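Local coordinates for protein alkaline serine protease AL20 (Nesterenkonia abyssinica, PDB 3CP7) that hydrolyses peptide bonds as a thermostable, alkaline and probably secreted serine protease of the trypsin-like fold, at residues S34-G40 with D91-L97; P7-V12 with C23-I27; H41-N47 with T78-N84. One frame throughout, in Å; residues are numbered along the deposited sequence.

Overall arrangement
From the N terminus, the chain first doubles back on itself in contact 2, where 7-12 and 23-27 close the short loop of a beta hairpin. Only after that does contact 1 open: strand 35-38, next in the barrel to strand 19-27, waits for strand 93-97 to close a much longer loop. Contact 3 lies wholly within that loop. Contacts 1 and 2 thus tie neighbouring strands of the N-terminal barrel, while contact 3, which holds the probable catalytic His41, joins the turn that follows Gly40 to helix 80-85. The disulfide between Cys23 and Cys42 links contact 2 to contact 3, and Asp91 of contact 1 is hydrogen-bonded to His41 of contact 3.

Contact 1: residues S34-G40 with D91-L97; sequences STVATAG and DYAFAVL
Leu97 N donates to Ser34 O over 2.7 Å, a nearly straight bond in the carbonyl plane, and opens a series of five backbone hydrogen bonds between these antiparallel strands. Val36 and Ala95 exchange a pair, each 2.9 Å from N to O, and Thr38 and Ala93 exchange another; there the donors leave the plane, and Ala93 N stands above the carbonyl of Thr38 rather than on a lone pair. Beyond the Ser34 end a water donates to both Ser34 OG and Leu97 O, while OG is also hydrogen-bonded to Asn32 O. At the other end Asp91 swings its carboxylate back toward the partner segment, CG anti to the backbone N (chi1 -173°). Asp91 OD2 approaches Gly40 N to 2.8 Å, but the angle is too poor for a hydrogen bond; a CB on Gly40 would run into that oxygen. Asp91 OD1 is hydrogen-bonded to His41 ND1, consistent with the Asp-His pair of a trypsin-like triad, and also to Ser188 OG. The strands belong to the N-terminal barrel of that fold, and their two faces differ. On the inner one, Val36, Thr38, Ala93 and Ala95 are small or branched: Val36 CG2, placed between its own N and carbonyl carbon, rests 3.8 Å from Ala95 CB, and phenylalanines of strand 55-59 pack against both residues. Leu97 extends this layer, its side chain crossing that of Val36 at about a right angle, CD1 on CG1. On the outer face Phe94 leans obliquely over the neighbouring strand, its CE1 3.8 Å from Ala37 CB and its CB 3.9 Å from Thr35 CG2. Helix 205-214 packs on Phe94 through Asn210 and Ala214. Farther along this face Val96 CG2 lies 4.1 Å from Thr35 OG1, whose hydrogen-bond partner is Asn32 OD1.

Contact 2: residues P7-V12 with C23-I27; sequences PHIGKV and CSANI
His8 ND1 gives its hydrogen to Asn26 OD1 over 2.8 Å, with the acceptor in the ring plane and the donor on a lone pair of the amide oxygen. The two side chains run side by side in the same direction, their planes 72° apart; OD1 meets the ring at its ND1 edge. Asn26 CG is anti to the backbone N (chi1 -173°), which brings OD1 back over the partner strand, close to Ile9 CG1 as well. The other end of the amide is also engaged: ND2 is hydrogen-bonded to Gln183 OE1 and Ser113 OG. With a leucine in this place, His8 ND1 would probably lose its acceptor, and Gln183 and Ser113 a shared partner, in a buried setting. His8 O is satisfied in turn by Ile27 N at 2.8 Å. These residues form the open end of the hairpin of strands 9-16 and 19-27, the first two strands of the N-terminal barrel. Farther along it, Gly10 and Ala25 trade a hydrogen-bonded pair, each bond 3.0 Å from N to O, and Val12 and Cys23 trade another at 2.9 Å with the donors well above the carbonyl planes. In the non-hydrogen-bonded pair between them the side-chain ends look elsewhere: Ser24 OG to Tyr130 N and Gly167 O, Lys11 NZ to Gly138 O. Apolar contact fills the opposite face, where Val12 CG2 sits 3.6 Å from Ala25 CB and Val12 CB 3.8 Å from Cys23 CB, while Cys23 SG turns to its disulfide with Cys42.

Contact 3: residues H41-N47 with T78-N84; sequences HCLHDGN and TSAEWAN. With FMT (formic acid), chain C.
Trp82 lies with one face of its indole against the backbone at His41 and the opposite face against Gly46, with a hydrogen bond at its NE1 edge. His41 N sits over the first face, and His41 CB presses on the six-membered ring, 3.3 Å from Trp82 CZ2; Gly46 CA lies over the opposite face, toward the rim. At the edge, Trp82 NE1 points almost straight (174°) at His44 O, 3.0 Å away. The oxygen is in the indole plane, whereas the nitrogen stands above the carbonyl plane, off its lone pairs. The loop carrying His41, His44 and Gly46 thus wraps round the ring. A CB on Gly46 would be tight against Trp82 CZ2, and the backbone angles of Gly46 by themselves call for glycine. With CG anti to its own N (chi1 -169°), the His44 imidazole lies flat against the helix: Ala83 CB is over its centre, 4.0 Å from the centroid, in a CH-pi contact. His44 ND1 accepts from Gly46 N at 2.9 Å, somewhat out of the ring plane, while Phe51 meets the ring edge-to-face. Leu43 CD1 crosses to Thr78 CB, just before the helix that Ser79 N-caps. Tyr213 of the second subunit packs on Ser79 and Glu81. The His41 imidazole turns from the indole; ND1 is hydrogen-bonded to Asp91 OD1, and NE2 donates to O1 of a formic acid, probably from the crystallisation liquor, at 2.8 Å. This ligand is also hydrogen-bonded to Ser169 OG, the probable nucleophile, and Gly167 N. The indole thus packs on the backbone and CB of the probable catalytic histidine, while its imidazole nitrogens are engaged by Asp91 and the ligand.

Contact 1: residues S34-G40 with D91-L97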
loop_
_atom_site.group_PDB
_atom_site.type_symbol
_atom_site.label_atom_id
_atom_site.label_comp_id
_atom_site.label_asym_id
_atom_site.label_seq_id
_atom_site.Cartn_x
_atom_site.Cartn_y
_atom_site.Cartn_z
ATOM N N SER A 34 2.378 -16.909 -1.424
ATOM C CA SER A 34 2.889 -16.217 -2.600
ATOM C C SER A 34 3.708 -14.972 -2.275
ATOM O O SER A 34 3.936 -14.151 -3.163
ATOM C CB SER A 34 1.724 -15.807 -3.506
ATOM O OG SER A 34 0.972 -16.942 -3.909
ATOM N N THR A 35 4.133 -14.828 -1.023
ATOM C CA THR A 35 4.671 -13.547 -0.563
ATOM C C THR A 35 6.162 -13.601 -0.278
ATOM O O THR A 35 6.631 -14.461 0.478
ATOM C CB THR A 35 3.913 -13.054 0.679
ATOM O OG1 THR A 35 2.527 -12.902 0.360
ATOM C CG2 THR A 35 4.419 -11.688 1.152
ATOM N N VAL A 36 6.888 -12.656 -0.880
ATOM C CA VAL A 36 8.295 -12.424 -0.535
ATOM C C VAL A 36 8.480 -11.056 0.120
ATOM O O VAL A 36 7.837 -10.063 -0.262
ATOM C CB VAL A 36 9.260 -12.575 -1.745
ATOM C CG1 VAL A 36 9.259 -14.006 -2.268
ATOM C CG2 VAL A 36 8.921 -11.591 -2.872
ATOM N N ALA A 37 9.364 -11.020 1.110
ATOM C CA ALA A 37 9.791 -9.781 1.741
ATOM C C ALA A 37 10.970 -9.229 0.975
ATOM O O ALA A 37 11.867 -9.972 0.543
ATOM C CB ALA A 37 10.198 -10.039 3.163
ATOM N N THR A 38 10.971 -7.911 0.819
ATOM C CA THR A 38 12.072 -7.230 0.154
ATOM C C THR A 38 12.146 -5.792 0.670
ATOM O O THR A 38 11.476 -5.447 1.657
ATOM C CB THR A 38 11.921 -7.316 -1.392
ATOM O OG1 THR A 38 13.135 -6.882 -2.014
ATOM C CG2 THR A 38 10.749 -6.485 -1.912
ATOM N N ALA A 39 12.972 -4.963 0.036
ATOM C CA ALA A 39 13.049 -3.536 0.384
ATOM C C ALA A 39 12.049 -2.753 -0.450
ATOM O O ALA A 39 11.775 -3.098 -1.600
ATOM C CB ALA A 39 14.460 -3.001 0.158
ATOM N N GLY A 40 11.522 -1.675 0.120
ATOM C CA GLY A 40 10.649 -0.778 -0.636
ATOM C C GLY A 40 11.309 -0.288 -1.909
ATOM O O GLY A 40 10.674 -0.260 -2.965
ATOM N N ASP A 91 11.751 1.364 4.718
ATOM C CA ASP A 91 12.189 0.809 3.442
ATOM C C ASP A 91 12.046 -0.710 3.453
ATOM O O ASP A 91 13.035 -1.441 3.366
ATOM C CB ASP A 91 13.634 1.200 3.105
ATOM C CG ASP A 91 14.043 0.779 1.704
ATOM O OD1 ASP A 91 15.259 0.710 1.422
ATOM O OD2 ASP A 91 13.150 0.515 0.873
ATOM N N TYR A 92 10.806 -1.173 3.592
ATOM C CA TYR A 92 10.466 -2.589 3.490
ATOM C C TYR A 92 9.218 -2.704 2.617
ATOM O O TYR A 92 8.474 -1.730 2.418
ATOM C CB TYR A 92 10.226 -3.224 4.874
ATOM C CG TYR A 92 9.290 -2.424 5.739
ATOM C CD1 TYR A 92 9.781 -1.626 6.780
ATOM C CD2 TYR A 92 7.911 -2.422 5.513
ATOM C CE1 TYR A 92 8.926 -0.860 7.565
ATOM C CE2 TYR A 92 7.052 -1.655 6.283
ATOM C CZ TYR A 92 7.563 -0.867 7.313
ATOM O OH TYR A 92 6.717 -0.095 8.078
ATOM N N ALA A 93 8.991 -3.905 2.098
ATOM C CA ALA A 93 7.893 -4.135 1.176
ATOM C C ALA A 93 7.709 -5.616 0.982
ATOM O O ALA A 93 8.534 -6.419 1.403
ATOM C CB ALA A 93 8.172 -3.462 -0.164
ATOM N N PHE A 94 6.612 -5.965 0.326
ATOM C CA PHE A 94 6.322 -7.355 0.020
ATOM C C PHE A 94 5.876 -7.440 -1.415
ATOM O O PHE A 94 5.180 -6.541 -1.899
ATOM C CB PHE A 94 5.231 -7.876 0.969
ATOM C CG PHE A 94 5.626 -7.793 2.413
ATOM C CD1 PHE A 94 6.353 -8.828 2.999
ATOM C CD2 PHE A 94 5.351 -6.650 3.165
ATOM C CE1 PHE A 94 6.771 -8.747 4.317
ATOM C CE2 PHE A 94 5.771 -6.559 4.474
ATOM C CZ PHE A 94 6.501 -7.592 5.052
ATOM N N ALA A 95 6.268 -8.505 -2.099
ATOM C CA ALA A 95 5.757 -8.758 -3.443
ATOM C C ALA A 95 4.972 -10.052 -3.414
ATOM O O ALA A 95 5.431 -11.071 -2.885
ATOM C CB ALA A 95 6.899 -8.833 -4.456
ATOM N N VAL A 96 3.770 -9.990 -3.973
ATOM C CA VAL A 96 2.912 -11.160 -4.094
ATOM C C VAL A 96 3.066 -11.711 -5.510
ATOM O O VAL A 96 2.813 -11.004 -6.492
ATOM C CB VAL A 96 1.446 -10.806 -3.802
ATOM C CG1 VAL A 96 0.576 -12.056 -3.869
ATOM C CG2 VAL A 96 1.327 -10.142 -2.431
ATOM N N LEU A 97 3.517 -12.961 -5.591
ATOM C CA LEU A 97 3.911 -13.562 -6.853
ATOM C C LEU A 97 2.801 -14.350 -7.516
ATOM O O LEU A 97 1.822 -14.740 -6.886
ATOM C CB LEU A 97 5.155 -14.446 -6.655
ATOM C CG LEU A 97 6.344 -13.775 -5.941
ATOM C CD1 LEU A 97 7.474 -14.760 -5.775
ATOM C CD2 LEU A 97 6.834 -12.490 -6.638
HETATM O O HOH W 1 -0.513 -16.032 -6.505
#

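Contact 2: residues P7-V12 with C23-I27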
loop_
_atom_site.group_PDB
_atom_site.type_symbol
_atom_site.label_atom_id
_atom_site.label_comp_id
_atom_site.label_asym_id
_atom_site.label_seq_id
_atom_site.Cartn_x
_atom_site.Cartn_y
_atom_site.Cartn_z
ATOM N N PRO A 7 16.491 -22.199 -0.153
ATOM C CA PRO A 7 15.811 -21.804 -1.385
ATOM C C PRO A 7 14.705 -20.766 -1.218
ATOM O O PRO A 7 14.222 -20.239 -2.215
ATOM C CB PRO A 7 15.225 -23.122 -1.904
ATOM C CG PRO A 7 15.045 -23.944 -0.677
ATOM C CD PRO A 7 16.207 -23.609 0.197
ATOM N N HIS A 8 14.317 -20.480 0.023
ATOM C CA HIS A 8 13.414 -19.368 0.280
ATOM C C HIS A 8 14.076 -18.025 -0.033
ATOM O O HIS A 8 13.378 -17.067 -0.337
ATOM C CB HIS A 8 12.890 -19.400 1.718
ATOM C CG HIS A 8 13.944 -19.638 2.757
ATOM N ND1 HIS A 8 14.587 -18.611 3.415
ATOM C CD2 HIS A 8 14.458 -20.785 3.266
ATOM C CE1 HIS A 8 15.447 -19.115 4.286
ATOM N NE2 HIS A 8 15.382 -20.435 4.220
ATOM N N ILE A 9 15.408 -17.966 0.035
ATOM C CA ILE A 9 16.135 -16.736 -0.325
ATOM C C ILE A 9 16.361 -16.740 -1.839
ATOM O O ILE A 9 16.690 -17.783 -2.414
ATOM C CB ILE A 9 17.502 -16.626 0.391
ATOM C CG1 ILE A 9 17.382 -16.973 1.878
ATOM C CG2 ILE A 9 18.054 -15.211 0.209
ATOM C CD1 ILE A 9 18.709 -16.977 2.627
ATOM N N GLY A 10 16.213 -15.591 -2.487
ATOM C CA GLY A 10 16.376 -15.554 -3.935
ATOM C C GLY A 10 16.793 -14.201 -4.451
ATOM O O GLY A 10 16.851 -13.222 -3.695
ATOM N N LYS A 11 17.069 -14.165 -5.754
ATOM C CA LYS A 11 17.534 -12.963 -6.437
ATOM C C LYS A 11 16.329 -12.292 -7.094
ATOM O O LYS A 11 15.384 -12.982 -7.506
ATOM C CB LYS A 11 18.597 -13.335 -7.474
ATOM C CG LYS A 11 19.228 -12.157 -8.203
ATOM C CD LYS A 11 20.286 -12.653 -9.156
ATOM C CE LYS A 11 20.922 -11.527 -9.943
ATOM N NZ LYS A 11 21.901 -10.729 -9.164
ATOM N N VAL A 12 16.355 -10.959 -7.168
ATOM C CA VAL A 12 15.279 -10.185 -7.783
ATOM C C VAL A 12 15.836 -9.453 -9.009
ATOM O O VAL A 12 16.952 -8.925 -8.962
ATOM C CB VAL A 12 14.701 -9.158 -6.776
ATOM C CG1 VAL A 12 13.805 -8.159 -7.468
ATOM C CG2 VAL A 12 13.921 -9.862 -5.674
ATOM N N CYS A 23 18.072 -6.996 -7.116
ATOM C CA CYS A 23 17.876 -6.904 -5.667
ATOM C C CYS A 23 17.861 -8.334 -5.121
ATOM O O CYS A 23 18.263 -9.284 -5.819
ATOM C CB CYS A 23 16.571 -6.155 -5.334
ATOM S SG CYS A 23 16.748 -4.377 -4.965
ATOM N N SER A 24 17.399 -8.490 -3.883
ATOM C CA SER A 24 17.252 -9.801 -3.263
ATOM C C SER A 24 15.905 -9.812 -2.547
ATOM O O SER A 24 15.289 -8.764 -2.344
ATOM C CB SER A 24 18.395 -10.029 -2.275
ATOM O OG SER A 24 19.668 -9.944 -2.915
ATOM N N ALA A 25 15.445 -11.001 -2.165
ATOM C CA ALA A 25 14.192 -11.133 -1.427
ATOM C C ALA A 25 14.130 -12.493 -0.754
ATOM O O ALA A 25 15.027 -13.322 -0.917
ATOM C CB ALA A 25 12.997 -10.944 -2.355
ATOM N N ASN A 26 13.047 -12.734 -0.020
ATOM C CA ASN A 26 12.922 -13.958 0.745
ATOM C C ASN A 26 11.473 -14.372 0.905
ATOM O O ASN A 26 10.648 -13.553 1.266
ATOM C CB ASN A 26 13.566 -13.760 2.122
ATOM C CG ASN A 26 13.626 -15.047 2.935
ATOM O OD1 ASN A 26 14.211 -16.041 2.496
ATOM N ND2 ASN A 26 13.025 -15.029 4.126
ATOM N N ILE A 27 11.179 -15.651 0.660
ATOM C CA ILE A 27 9.828 -16.170 0.881
ATOM C C ILE A 27 9.529 -16.221 2.376
ATOM O O ILE A 27 10.235 -16.892 3.136
ATOM C CB ILE A 27 9.617 -17.590 0.288
ATOM C CG1 ILE A 27 9.988 -17.625 -1.197
ATOM C CG2 ILE A 27 8.167 -18.039 0.501
ATOM C CD1 ILE A 27 10.007 -19.045 -1.794
#

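Contact 3: residues H41-N47 with T78-N84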
loop_
_atom_site.group_PDB
_atom_site.type_symbol
_atom_site.label_atom_id
_atom_site.label_comp_id
_atom_site.label_asym_id
_atom_site.label_seq_id
_atom_site.Cartn_x
_atom_site.Cartn_y
_atom_site.Cartn_z
ATOM N N HIS A 41 12.589 0.080 -1.840
ATOM C CA HIS A 41 13.263 0.636 -3.000
ATOM C C HIS A 41 13.526 -0.400 -4.089
ATOM O O HIS A 41 13.907 -0.035 -5.197
ATOM C CB HIS A 41 14.528 1.403 -2.595
ATOM C CG HIS A 41 15.733 0.549 -2.340
ATOM N ND1 HIS A 41 16.174 0.218 -1.073
ATOM C CD2 HIS A 41 16.625 0.004 -3.206
ATOM C CE1 HIS A 41 17.275 -0.511 -1.175
ATOM N NE2 HIS A 41 17.571 -0.649 -2.455
ATOM N N CYS A 42 13.316 -1.681 -3.785
ATOM C CA CYS A 42 13.433 -2.740 -4.794
ATOM C C CYS A 42 12.152 -2.914 -5.598
ATOM O O CYS A 42 12.130 -3.682 -6.568
ATOM C CB CYS A 42 13.774 -4.076 -4.137
ATOM S SG CYS A 42 15.423 -4.129 -3.378
ATOM N N LEU A 43 11.082 -2.224 -5.211
ATOM C CA LEU A 43 9.853 -2.327 -6.003
ATOM C C LEU A 43 9.112 -1.010 -6.225
ATOM O O LEU A 43 8.092 -0.986 -6.929
ATOM C CB LEU A 43 8.915 -3.428 -5.472
ATOM C CG LEU A 43 8.539 -3.464 -3.991
ATOM C CD1 LEU A 43 7.666 -2.253 -3.630
ATOM C CD2 LEU A 43 7.823 -4.777 -3.681
ATOM N N HIS A 44 9.639 0.085 -5.677
ATOM C CA HIS A 44 9.029 1.396 -5.871
ATOM C C HIS A 44 10.087 2.487 -5.777
ATOM O O HIS A 44 10.970 2.421 -4.916
ATOM C CB HIS A 44 7.903 1.637 -4.857
ATOM C CG HIS A 44 7.070 2.841 -5.164
ATOM N ND1 HIS A 44 7.497 4.123 -4.902
ATOM C CD2 HIS A 44 5.853 2.959 -5.747
ATOM C CE1 HIS A 44 6.570 4.982 -5.291
ATOM N NE2 HIS A 44 5.565 4.302 -5.818
ATOM N N ASP A 45 9.980 3.494 -6.646
ATOM C CA ASP A 45 10.977 4.570 -6.743
ATOM C C ASP A 45 11.126 5.405 -5.470
ATOM O O ASP A 45 12.191 5.977 -5.217
ATOM C CB ASP A 45 10.619 5.555 -7.875
ATOM C CG ASP A 45 10.647 4.938 -9.272
ATOM O OD1 ASP A 45 11.378 3.951 -9.525
ATOM O OD2 ASP A 45 9.939 5.489 -10.143
ATOM N N GLY A 46 10.051 5.504 -4.692
ATOM C CA GLY A 46 10.001 6.465 -3.595
ATOM C C GLY A 46 9.379 7.772 -4.052
ATOM O O GLY A 46 8.665 7.807 -5.061
ATOM N N ASN A 47 9.670 8.850 -3.327
ATOM C CA ASN A 47 8.940 10.118 -3.495
ATOM C C ASN A 47 8.767 10.578 -4.950
ATOM O O ASN A 47 9.750 10.816 -5.658
ATOM C CB ASN A 47 9.556 11.231 -2.633
ATOM C CG ASN A 47 8.602 12.405 -2.419
ATOM O OD1 ASN A 47 7.522 12.466 -3.013
ATOM N ND2 ASN A 47 8.999 13.341 -1.562
ATOM N N THR A 78 4.170 -1.823 -1.322
ATOM C CA THR A 78 5.136 -0.929 -0.710
ATOM C C THR A 78 4.602 -0.331 0.597
ATOM O O THR A 78 3.396 -0.158 0.751
ATOM C CB THR A 78 5.505 0.200 -1.710
ATOM O OG1 THR A 78 6.441 1.087 -1.103
ATOM C CG2 THR A 78 4.272 0.995 -2.171
ATOM N N SER A 79 5.494 -0.012 1.537
ATOM C CA SER A 79 5.080 0.770 2.689
ATOM C C SER A 79 4.625 2.145 2.205
ATOM O O SER A 79 5.095 2.633 1.162
ATOM C CB SER A 79 6.221 0.926 3.687
ATOM O OG SER A 79 7.141 1.886 3.214
ATOM N N ALA A 80 3.703 2.760 2.949
ATOM C CA ALA A 80 3.204 4.082 2.594
ATOM C C ALA A 80 4.290 5.123 2.709
ATOM O O ALA A 80 4.378 6.016 1.872
ATOM C CB ALA A 80 2.053 4.455 3.477
ATOM N N GLU A 81 5.104 5.026 3.750
ATOM C CA GLU A 81 6.106 6.065 3.989
ATOM C C GLU A 81 7.227 5.996 2.958
ATOM O O GLU A 81 7.764 7.035 2.558
ATOM C CB GLU A 81 6.675 5.948 5.397
ATOM C CG GLU A 81 5.634 6.051 6.514
ATOM C CD GLU A 81 5.010 4.714 6.911
ATOM O OE1 GLU A 81 4.383 4.661 8.002
ATOM O OE2 GLU A 81 5.134 3.726 6.162
ATOM N N TRP A 82 7.592 4.791 2.531
ATOM C CA TRP A 82 8.558 4.677 1.442
ATOM C C TRP A 82 7.994 5.265 0.138
ATOM O O TRP A 82 8.617 6.124 -0.495
ATOM C CB TRP A 82 9.050 3.232 1.212
ATOM C CG TRP A 82 9.967 3.249 0.052
ATOM C CD1 TRP A 82 9.680 2.908 -1.248
ATOM C CD2 TRP A 82 11.284 3.785 0.048
ATOM N NE1 TRP A 82 10.768 3.167 -2.052
ATOM C CE2 TRP A 82 11.763 3.719 -1.282
ATOM C CE3 TRP A 82 12.121 4.308 1.050
ATOM C CZ2 TRP A 82 13.044 4.157 -1.633
ATOM C CZ3 TRP A 82 13.402 4.733 0.704
ATOM C CH2 TRP A 82 13.844 4.658 -0.629
ATOM N N ALA A 83 6.814 4.799 -0.264
ATOM C CA ALA A 83 6.231 5.232 -1.545
ATOM C C ALA A 83 6.012 6.730 -1.631
ATOM O O ALA A 83 6.201 7.326 -2.695
ATOM C CB ALA A 83 4.912 4.515 -1.798
ATOM N N ASN A 84 5.594 7.324 -0.521
ATOM C CA ASN A 84 5.187 8.710 -0.519
ATOM C C ASN A 84 6.344 9.669 -0.249
ATOM O O ASN A 84 6.322 10.805 -0.721
ATOM C CB ASN A 84 4.024 8.936 0.461
ATOM C CG ASN A 84 2.687 8.387 -0.063
ATOM O OD1 ASN A 84 1.925 9.120 -0.687
ATOM N ND2 ASN A 84 2.388 7.102 0.210
HETATM C C FMT C . 20.286 -2.439 -4.586
HETATM O O1 FMT C . 19.467 -1.543 -4.320
HETATM O O2 FMT C . 20.959 -3.006 -3.722
#